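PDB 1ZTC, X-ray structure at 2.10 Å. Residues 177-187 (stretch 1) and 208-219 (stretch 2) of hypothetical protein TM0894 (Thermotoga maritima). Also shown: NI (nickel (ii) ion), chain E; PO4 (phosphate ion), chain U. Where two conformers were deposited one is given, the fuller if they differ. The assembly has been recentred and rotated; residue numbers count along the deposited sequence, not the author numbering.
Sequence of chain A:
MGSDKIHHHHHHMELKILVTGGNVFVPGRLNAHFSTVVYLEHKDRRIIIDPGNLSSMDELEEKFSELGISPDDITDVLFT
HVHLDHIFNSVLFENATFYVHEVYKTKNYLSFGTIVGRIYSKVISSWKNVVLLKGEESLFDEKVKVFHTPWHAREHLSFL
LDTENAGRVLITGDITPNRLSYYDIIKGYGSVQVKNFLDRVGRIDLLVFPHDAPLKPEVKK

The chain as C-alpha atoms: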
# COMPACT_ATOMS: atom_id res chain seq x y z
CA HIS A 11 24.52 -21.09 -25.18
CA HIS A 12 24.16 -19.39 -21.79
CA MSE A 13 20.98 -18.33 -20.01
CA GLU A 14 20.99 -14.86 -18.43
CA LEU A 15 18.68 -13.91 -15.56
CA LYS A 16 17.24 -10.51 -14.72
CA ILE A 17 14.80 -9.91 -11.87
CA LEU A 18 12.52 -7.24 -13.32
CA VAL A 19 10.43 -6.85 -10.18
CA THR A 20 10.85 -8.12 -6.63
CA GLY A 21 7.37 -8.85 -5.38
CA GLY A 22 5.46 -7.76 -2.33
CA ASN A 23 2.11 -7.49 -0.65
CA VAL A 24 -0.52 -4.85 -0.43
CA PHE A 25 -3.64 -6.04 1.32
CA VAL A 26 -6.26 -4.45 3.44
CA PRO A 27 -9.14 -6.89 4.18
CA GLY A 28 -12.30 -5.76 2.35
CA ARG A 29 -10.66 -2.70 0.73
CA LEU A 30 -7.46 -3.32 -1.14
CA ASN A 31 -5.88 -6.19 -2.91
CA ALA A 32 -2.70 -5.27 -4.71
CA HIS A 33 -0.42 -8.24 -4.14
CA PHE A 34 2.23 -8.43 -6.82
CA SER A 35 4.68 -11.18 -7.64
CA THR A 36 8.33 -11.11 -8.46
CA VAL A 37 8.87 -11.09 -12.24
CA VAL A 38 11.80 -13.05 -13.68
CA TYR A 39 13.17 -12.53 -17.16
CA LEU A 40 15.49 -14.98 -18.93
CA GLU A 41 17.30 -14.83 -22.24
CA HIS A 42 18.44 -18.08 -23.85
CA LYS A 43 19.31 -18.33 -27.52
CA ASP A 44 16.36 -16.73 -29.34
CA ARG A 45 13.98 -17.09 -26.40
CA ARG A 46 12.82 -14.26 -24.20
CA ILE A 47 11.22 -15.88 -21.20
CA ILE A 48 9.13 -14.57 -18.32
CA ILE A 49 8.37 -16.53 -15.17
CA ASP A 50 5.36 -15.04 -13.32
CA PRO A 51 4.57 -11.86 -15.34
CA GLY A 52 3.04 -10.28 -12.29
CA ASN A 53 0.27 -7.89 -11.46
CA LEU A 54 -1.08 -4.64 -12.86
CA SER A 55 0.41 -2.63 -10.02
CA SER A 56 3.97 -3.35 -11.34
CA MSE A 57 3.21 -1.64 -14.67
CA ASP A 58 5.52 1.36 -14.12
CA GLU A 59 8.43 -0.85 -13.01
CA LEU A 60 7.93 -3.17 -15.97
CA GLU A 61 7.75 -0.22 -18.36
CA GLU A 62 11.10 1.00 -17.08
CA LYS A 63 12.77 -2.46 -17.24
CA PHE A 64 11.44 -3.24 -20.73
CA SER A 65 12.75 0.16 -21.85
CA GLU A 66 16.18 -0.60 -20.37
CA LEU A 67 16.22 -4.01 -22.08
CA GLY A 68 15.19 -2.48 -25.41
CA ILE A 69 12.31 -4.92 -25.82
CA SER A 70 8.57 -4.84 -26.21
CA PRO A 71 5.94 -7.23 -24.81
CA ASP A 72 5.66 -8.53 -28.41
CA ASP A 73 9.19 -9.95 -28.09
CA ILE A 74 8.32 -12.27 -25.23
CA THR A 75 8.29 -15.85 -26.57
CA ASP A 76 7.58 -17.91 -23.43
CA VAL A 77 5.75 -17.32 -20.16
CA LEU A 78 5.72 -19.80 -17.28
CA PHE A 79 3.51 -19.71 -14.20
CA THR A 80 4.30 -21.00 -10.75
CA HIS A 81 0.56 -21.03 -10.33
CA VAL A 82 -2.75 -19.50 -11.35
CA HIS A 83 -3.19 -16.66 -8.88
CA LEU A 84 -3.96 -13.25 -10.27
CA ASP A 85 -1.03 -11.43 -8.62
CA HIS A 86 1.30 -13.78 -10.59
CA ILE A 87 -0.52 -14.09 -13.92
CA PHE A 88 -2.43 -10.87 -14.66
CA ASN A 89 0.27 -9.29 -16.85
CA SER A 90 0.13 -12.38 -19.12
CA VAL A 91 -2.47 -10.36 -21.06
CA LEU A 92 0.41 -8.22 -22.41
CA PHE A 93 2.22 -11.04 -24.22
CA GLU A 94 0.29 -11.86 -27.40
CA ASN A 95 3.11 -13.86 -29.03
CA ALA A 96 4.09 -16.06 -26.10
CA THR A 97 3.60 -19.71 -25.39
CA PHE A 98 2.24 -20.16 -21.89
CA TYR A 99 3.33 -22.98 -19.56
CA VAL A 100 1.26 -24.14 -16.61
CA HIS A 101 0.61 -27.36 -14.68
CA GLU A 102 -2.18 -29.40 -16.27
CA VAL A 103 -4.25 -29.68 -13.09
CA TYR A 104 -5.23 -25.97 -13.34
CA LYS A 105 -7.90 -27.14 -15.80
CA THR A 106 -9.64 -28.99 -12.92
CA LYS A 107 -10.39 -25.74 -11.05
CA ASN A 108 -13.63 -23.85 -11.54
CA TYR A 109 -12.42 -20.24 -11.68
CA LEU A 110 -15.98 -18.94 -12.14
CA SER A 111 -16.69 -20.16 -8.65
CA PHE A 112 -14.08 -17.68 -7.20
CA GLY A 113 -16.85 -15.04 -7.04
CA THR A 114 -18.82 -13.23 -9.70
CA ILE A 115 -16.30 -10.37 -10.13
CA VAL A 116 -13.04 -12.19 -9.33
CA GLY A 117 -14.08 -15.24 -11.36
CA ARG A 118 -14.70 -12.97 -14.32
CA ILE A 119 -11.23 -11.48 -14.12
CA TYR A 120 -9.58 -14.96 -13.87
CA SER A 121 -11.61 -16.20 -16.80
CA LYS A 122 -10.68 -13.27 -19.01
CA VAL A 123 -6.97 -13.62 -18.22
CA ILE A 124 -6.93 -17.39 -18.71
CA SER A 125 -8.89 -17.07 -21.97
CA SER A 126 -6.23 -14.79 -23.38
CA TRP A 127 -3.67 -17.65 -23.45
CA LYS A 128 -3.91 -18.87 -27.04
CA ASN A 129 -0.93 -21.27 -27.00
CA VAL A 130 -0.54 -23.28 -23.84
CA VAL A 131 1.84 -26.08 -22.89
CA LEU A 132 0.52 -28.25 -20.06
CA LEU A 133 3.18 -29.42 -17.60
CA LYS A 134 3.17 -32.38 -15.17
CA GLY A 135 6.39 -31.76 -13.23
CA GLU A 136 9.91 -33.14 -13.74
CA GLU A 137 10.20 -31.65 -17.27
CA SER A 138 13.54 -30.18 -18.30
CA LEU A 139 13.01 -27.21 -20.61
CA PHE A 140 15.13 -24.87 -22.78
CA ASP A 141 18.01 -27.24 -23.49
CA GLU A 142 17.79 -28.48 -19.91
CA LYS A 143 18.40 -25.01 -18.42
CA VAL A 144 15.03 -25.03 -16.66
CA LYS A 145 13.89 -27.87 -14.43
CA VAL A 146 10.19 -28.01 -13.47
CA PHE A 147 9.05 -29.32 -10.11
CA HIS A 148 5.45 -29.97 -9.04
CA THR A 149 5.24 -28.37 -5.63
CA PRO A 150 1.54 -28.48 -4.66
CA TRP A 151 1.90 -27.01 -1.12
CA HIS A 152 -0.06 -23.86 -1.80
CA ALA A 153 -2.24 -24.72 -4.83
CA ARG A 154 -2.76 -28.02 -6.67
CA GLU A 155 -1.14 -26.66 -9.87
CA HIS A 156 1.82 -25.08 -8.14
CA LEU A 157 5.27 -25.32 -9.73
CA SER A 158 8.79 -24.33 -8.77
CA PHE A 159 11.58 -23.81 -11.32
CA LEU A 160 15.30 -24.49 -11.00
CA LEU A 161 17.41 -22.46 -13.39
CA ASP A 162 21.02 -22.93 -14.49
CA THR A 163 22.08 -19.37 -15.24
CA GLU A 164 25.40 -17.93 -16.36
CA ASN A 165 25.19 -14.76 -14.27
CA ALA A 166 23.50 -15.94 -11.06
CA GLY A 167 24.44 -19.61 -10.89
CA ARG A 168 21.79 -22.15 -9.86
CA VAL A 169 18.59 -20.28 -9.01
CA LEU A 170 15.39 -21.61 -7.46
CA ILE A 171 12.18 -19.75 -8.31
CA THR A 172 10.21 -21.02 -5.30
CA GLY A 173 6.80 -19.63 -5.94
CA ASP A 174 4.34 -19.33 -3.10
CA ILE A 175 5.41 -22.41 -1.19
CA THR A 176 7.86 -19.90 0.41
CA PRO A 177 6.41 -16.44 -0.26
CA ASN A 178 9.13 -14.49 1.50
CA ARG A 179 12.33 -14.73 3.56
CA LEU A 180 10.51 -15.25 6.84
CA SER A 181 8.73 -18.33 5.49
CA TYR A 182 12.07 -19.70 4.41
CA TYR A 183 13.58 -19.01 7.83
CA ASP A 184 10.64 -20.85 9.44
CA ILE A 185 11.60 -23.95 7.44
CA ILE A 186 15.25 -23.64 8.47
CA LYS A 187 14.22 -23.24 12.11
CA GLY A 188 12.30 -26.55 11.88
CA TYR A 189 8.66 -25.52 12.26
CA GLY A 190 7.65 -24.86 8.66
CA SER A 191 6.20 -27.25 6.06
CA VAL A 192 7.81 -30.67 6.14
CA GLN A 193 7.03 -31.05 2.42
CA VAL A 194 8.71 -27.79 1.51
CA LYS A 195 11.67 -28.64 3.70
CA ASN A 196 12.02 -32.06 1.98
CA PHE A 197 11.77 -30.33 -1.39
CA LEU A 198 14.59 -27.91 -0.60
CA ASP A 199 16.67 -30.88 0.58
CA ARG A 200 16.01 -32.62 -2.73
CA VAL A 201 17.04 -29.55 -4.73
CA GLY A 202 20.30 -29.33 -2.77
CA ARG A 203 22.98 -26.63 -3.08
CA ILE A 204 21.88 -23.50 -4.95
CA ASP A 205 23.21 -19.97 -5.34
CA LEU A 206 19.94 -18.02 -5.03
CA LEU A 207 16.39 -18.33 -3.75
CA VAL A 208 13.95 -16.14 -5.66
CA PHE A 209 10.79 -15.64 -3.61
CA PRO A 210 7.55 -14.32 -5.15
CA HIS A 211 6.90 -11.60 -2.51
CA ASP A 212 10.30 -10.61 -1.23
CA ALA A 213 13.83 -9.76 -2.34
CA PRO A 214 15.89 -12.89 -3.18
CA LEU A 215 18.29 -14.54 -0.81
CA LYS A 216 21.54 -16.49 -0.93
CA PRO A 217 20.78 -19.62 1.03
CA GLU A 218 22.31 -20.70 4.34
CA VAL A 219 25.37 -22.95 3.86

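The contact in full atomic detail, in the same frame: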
# COMPACT_ATOMS: atom_id res chain seq x y z
N PRO A 177 6.70 -17.75 0.35
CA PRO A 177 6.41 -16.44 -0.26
C PRO A 177 7.45 -15.36 -0.01
O PRO A 177 7.63 -14.46 -0.85
CB PRO A 177 5.04 -16.07 0.33
CG PRO A 177 4.83 -16.94 1.45
CD PRO A 177 5.66 -18.18 1.29
N ASN A 178 8.17 -15.48 1.11
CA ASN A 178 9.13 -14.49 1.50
C ASN A 178 10.22 -15.10 2.38
O ASN A 178 10.20 -16.27 2.68
CB ASN A 178 8.43 -13.32 2.19
CG ASN A 178 7.60 -13.76 3.38
OD1 ASN A 178 7.98 -14.64 4.13
ND2 ASN A 178 6.43 -13.15 3.54
N ARG A 179 11.18 -14.28 2.76
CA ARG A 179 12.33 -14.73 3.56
C ARG A 179 11.93 -15.32 4.89
O ARG A 179 12.48 -16.34 5.33
CB ARG A 179 13.27 -13.55 3.81
CG ARG A 179 13.91 -13.01 2.53
CD ARG A 179 14.54 -11.62 2.72
NE ARG A 179 15.33 -11.27 1.54
CZ ARG A 179 16.31 -10.36 1.54
NH1 ARG A 179 16.60 -9.71 2.65
NH2 ARG A 179 17.00 -10.12 0.43
N LEU A 180 10.96 -14.71 5.55
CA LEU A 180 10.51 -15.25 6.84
C LEU A 180 9.98 -16.68 6.71
O LEU A 180 10.21 -17.52 7.57
CB LEU A 180 9.44 -14.37 7.51
CG LEU A 180 9.84 -12.97 8.00
CD1 LEU A 180 8.78 -12.42 9.00
CD2 LEU A 180 11.27 -12.90 8.63
N SER A 181 9.26 -16.97 5.63
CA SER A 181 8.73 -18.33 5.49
C SER A 181 9.86 -19.31 5.28
O SER A 181 9.82 -20.44 5.76
CB SER A 181 7.72 -18.43 4.35
OG SER A 181 8.30 -18.01 3.15
N TYR A 182 10.89 -18.87 4.58
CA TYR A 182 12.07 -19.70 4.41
C TYR A 182 12.79 -19.92 5.73
O TYR A 182 13.22 -21.02 6.04
CB TYR A 182 13.00 -19.08 3.36
CG TYR A 182 14.38 -19.72 3.30
CD1 TYR A 182 14.54 -21.00 2.80
CD2 TYR A 182 15.51 -19.03 3.73
CE1 TYR A 182 15.77 -21.59 2.74
CE2 TYR A 182 16.77 -19.61 3.66
CZ TYR A 182 16.89 -20.90 3.16
OH TYR A 182 18.13 -21.48 3.09
N TYR A 183 12.96 -18.86 6.51
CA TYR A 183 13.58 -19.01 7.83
C TYR A 183 12.77 -19.95 8.73
O TYR A 183 13.33 -20.67 9.53
CB TYR A 183 13.75 -17.66 8.55
CG TYR A 183 14.60 -16.62 7.83
CD1 TYR A 183 15.72 -16.97 7.09
CD2 TYR A 183 14.28 -15.26 7.94
CE1 TYR A 183 16.49 -15.99 6.45
CE2 TYR A 183 15.04 -14.28 7.30
CZ TYR A 183 16.14 -14.66 6.57
OH TYR A 183 16.87 -13.69 5.95
N ASP A 184 11.45 -19.92 8.63
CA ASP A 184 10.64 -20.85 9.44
C ASP A 184 10.98 -22.30 9.14
O ASP A 184 11.11 -23.11 10.05
CB ASP A 184 9.15 -20.59 9.24
CG ASP A 184 8.73 -19.22 9.76
OD1 ASP A 184 9.45 -18.62 10.64
OD2 ASP A 184 7.69 -18.74 9.30
N ILE A 185 11.14 -22.62 7.86
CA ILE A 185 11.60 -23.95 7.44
C ILE A 185 12.96 -24.31 8.03
O ILE A 185 13.14 -25.35 8.65
CB ILE A 185 11.62 -24.02 5.91
CG1 ILE A 185 10.21 -24.03 5.33
CG2 ILE A 185 12.43 -25.23 5.46
CD1 ILE A 185 9.56 -25.36 5.31
N ILE A 186 13.93 -23.43 7.87
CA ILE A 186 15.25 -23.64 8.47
C ILE A 186 15.21 -23.86 9.97
O ILE A 186 15.98 -24.66 10.49
CB ILE A 186 16.19 -22.45 8.22
CG1 ILE A 186 16.69 -22.48 6.79
CG2 ILE A 186 17.42 -22.46 9.20
CD1 ILE A 186 17.28 -21.17 6.43
N LYS A 187 14.34 -23.11 10.67
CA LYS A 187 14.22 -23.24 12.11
C LYS A 187 13.45 -24.51 12.55
O LYS A 187 13.40 -24.82 13.72
CB LYS A 187 13.60 -21.98 12.69
CG LYS A 187 14.46 -20.76 12.44
CD LYS A 187 14.15 -19.63 13.37
CE LYS A 187 13.43 -18.47 12.74
NZ LYS A 187 13.99 -17.16 13.26
N VAL A 208 14.77 -17.24 -5.17
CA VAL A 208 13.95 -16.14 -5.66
C VAL A 208 12.52 -16.36 -5.19
O VAL A 208 11.80 -17.21 -5.72
CB VAL A 208 14.03 -16.00 -7.19
CG1 VAL A 208 13.05 -14.92 -7.72
CG2 VAL A 208 15.48 -15.66 -7.62
N PHE A 209 12.12 -15.58 -4.19
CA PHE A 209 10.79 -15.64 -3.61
C PHE A 209 9.82 -14.77 -4.42
O PHE A 209 10.23 -13.85 -5.13
CB PHE A 209 10.80 -15.14 -2.16
CG PHE A 209 11.83 -15.81 -1.29
CD1 PHE A 209 11.70 -17.14 -0.94
CD2 PHE A 209 12.90 -15.09 -0.80
CE1 PHE A 209 12.66 -17.75 -0.14
CE2 PHE A 209 13.83 -15.69 0.01
CZ PHE A 209 13.71 -17.01 0.33
N PRO A 210 8.53 -15.09 -4.38
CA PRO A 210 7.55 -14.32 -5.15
C PRO A 210 7.11 -13.00 -4.53
O PRO A 210 6.51 -12.18 -5.23
CB PRO A 210 6.36 -15.28 -5.24
CG PRO A 210 6.47 -16.09 -3.94
CD PRO A 210 7.91 -16.29 -3.76
N HIS A 211 7.35 -12.81 -3.23
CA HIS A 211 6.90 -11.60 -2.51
C HIS A 211 7.95 -11.08 -1.57
O HIS A 211 7.62 -10.57 -0.49
CB HIS A 211 5.59 -11.90 -1.75
CG HIS A 211 4.51 -12.35 -2.66
ND1 HIS A 211 3.91 -11.48 -3.55
CD2 HIS A 211 4.01 -13.58 -2.92
CE1 HIS A 211 3.06 -12.17 -4.31
NE2 HIS A 211 3.13 -13.44 -3.96
N ASP A 212 9.21 -11.18 -1.99
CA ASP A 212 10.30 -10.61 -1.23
C ASP A 212 11.51 -10.50 -2.15
O ASP A 212 11.48 -11.02 -3.25
CB ASP A 212 10.61 -11.49 -0.02
CG ASP A 212 11.28 -10.72 1.11
OD1 ASP A 212 11.73 -9.55 0.91
OD2 ASP A 212 11.32 -11.29 2.21
N ALA A 213 12.54 -9.80 -1.68
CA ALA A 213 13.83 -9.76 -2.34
C ALA A 213 14.48 -11.16 -2.23
O ALA A 213 14.24 -11.88 -1.27
CB ALA A 213 14.72 -8.69 -1.69
N PRO A 214 15.30 -11.54 -3.21
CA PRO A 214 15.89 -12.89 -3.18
C PRO A 214 16.97 -13.04 -2.15
O PRO A 214 17.45 -12.06 -1.62
CB PRO A 214 16.47 -13.07 -4.59
CG PRO A 214 16.73 -11.67 -5.06
CD PRO A 214 15.73 -10.76 -4.39
N LEU A 215 17.36 -14.27 -1.87
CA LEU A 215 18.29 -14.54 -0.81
C LEU A 215 19.30 -15.62 -1.21
O LEU A 215 18.94 -16.61 -1.81
CB LEU A 215 17.47 -14.99 0.40
CG LEU A 215 18.08 -14.96 1.77
CD1 LEU A 215 18.34 -13.53 2.25
CD2 LEU A 215 17.12 -15.70 2.71
N LYS A 216 20.56 -15.41 -0.90
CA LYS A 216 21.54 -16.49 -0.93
C LYS A 216 21.23 -17.43 0.21
O LYS A 216 21.20 -17.01 1.35
CB LYS A 216 22.93 -15.99 -0.64
CG LYS A 216 23.58 -15.24 -1.72
CD LYS A 216 25.08 -15.15 -1.38
CE LYS A 216 25.74 -13.97 -2.07
NZ LYS A 216 27.07 -13.62 -1.46
N PRO A 217 21.03 -18.72 -0.08
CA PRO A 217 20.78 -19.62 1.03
C PRO A 217 21.91 -19.79 2.05
O PRO A 217 23.07 -19.48 1.78
CB PRO A 217 20.48 -20.96 0.35
CG PRO A 217 20.98 -20.85 -0.99
CD PRO A 217 20.99 -19.41 -1.37
N GLU A 218 21.47 -20.25 3.22
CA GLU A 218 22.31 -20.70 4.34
C GLU A 218 23.16 -21.88 3.88
O GLU A 218 22.68 -22.75 3.16
CB GLU A 218 21.42 -21.16 5.52
CG GLU A 218 20.41 -20.13 6.06
CD GLU A 218 21.07 -18.84 6.59
OE1 GLU A 218 22.00 -18.93 7.43
OE2 GLU A 218 20.63 -17.73 6.16
N VAL A 219 24.41 -21.92 4.32
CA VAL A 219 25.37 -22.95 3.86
C VAL A 219 24.85 -24.41 3.86
O VAL A 219 24.80 -25.10 4.89
CB VAL A 219 26.73 -22.83 4.60
CG1 VAL A 219 27.48 -21.58 4.12
CG2 VAL A 219 26.52 -22.82 6.13
NI NI E . 1.64 -14.97 -4.52
P PO4 U . 13.73 -15.63 16.93
O1 PO4 U . 12.99 -16.36 15.83
O2 PO4 U . 14.30 -14.35 16.38
O3 PO4 U . 14.83 -16.55 17.36
O4 PO4 U . 12.82 -15.27 18.08
O HOH W 1 6.14 -10.77 1.65
O HOH W 2 10.09 -11.69 4.97
O HOH W 3 -0.13 -14.32 -2.74
O HOH W 4 -0.69 -15.67 -5.10

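How do the two backbones meet? Stretch 2, which forms no regular helix or strand, passes the start of the helix that begins at Arg179. The CA atoms of the two stretches come nearest at Asn178 and Asp212, 4.9 Å apart, and nearby His211 N donates to Pro177 O at 2.9 Å. His211 also binds the nickel ion, through NE2 at 2.2 Å from NI.

Why does Arg179 cover the most surface? It bonds through both backbone and side chain. Its free amide at the helix start, Arg179 N, donates to Asp212 OD2 at 3.0 Å, nearly in line. The extended side chain then runs along stretch 2, where Arg179 NE reaches Ala213 O at 3.1 Å and Arg179 NH2 reaches Pro214 O at 2.9 Å. Both carbonyls lie near the guanidinium plane, while Leu215 CD1 covers one face.

What does Tyr182 add one turn later? Its contribution is mainly apolar: Tyr182 CB packs against Phe209 CZ at 3.7 Å, and Tyr182 CD2 meets Leu215 CD2 at 3.8 Å. Farther out, Tyr182 OH lies 3.6 Å from Pro217 CB.

How is the helix start secured? Asn178 caps it, with Asn178 OD1 accepting from Ser181 N at 3.1 Å. Water 1 bridges Asn178 ND2 to His211 O, tying the cap to stretch 2.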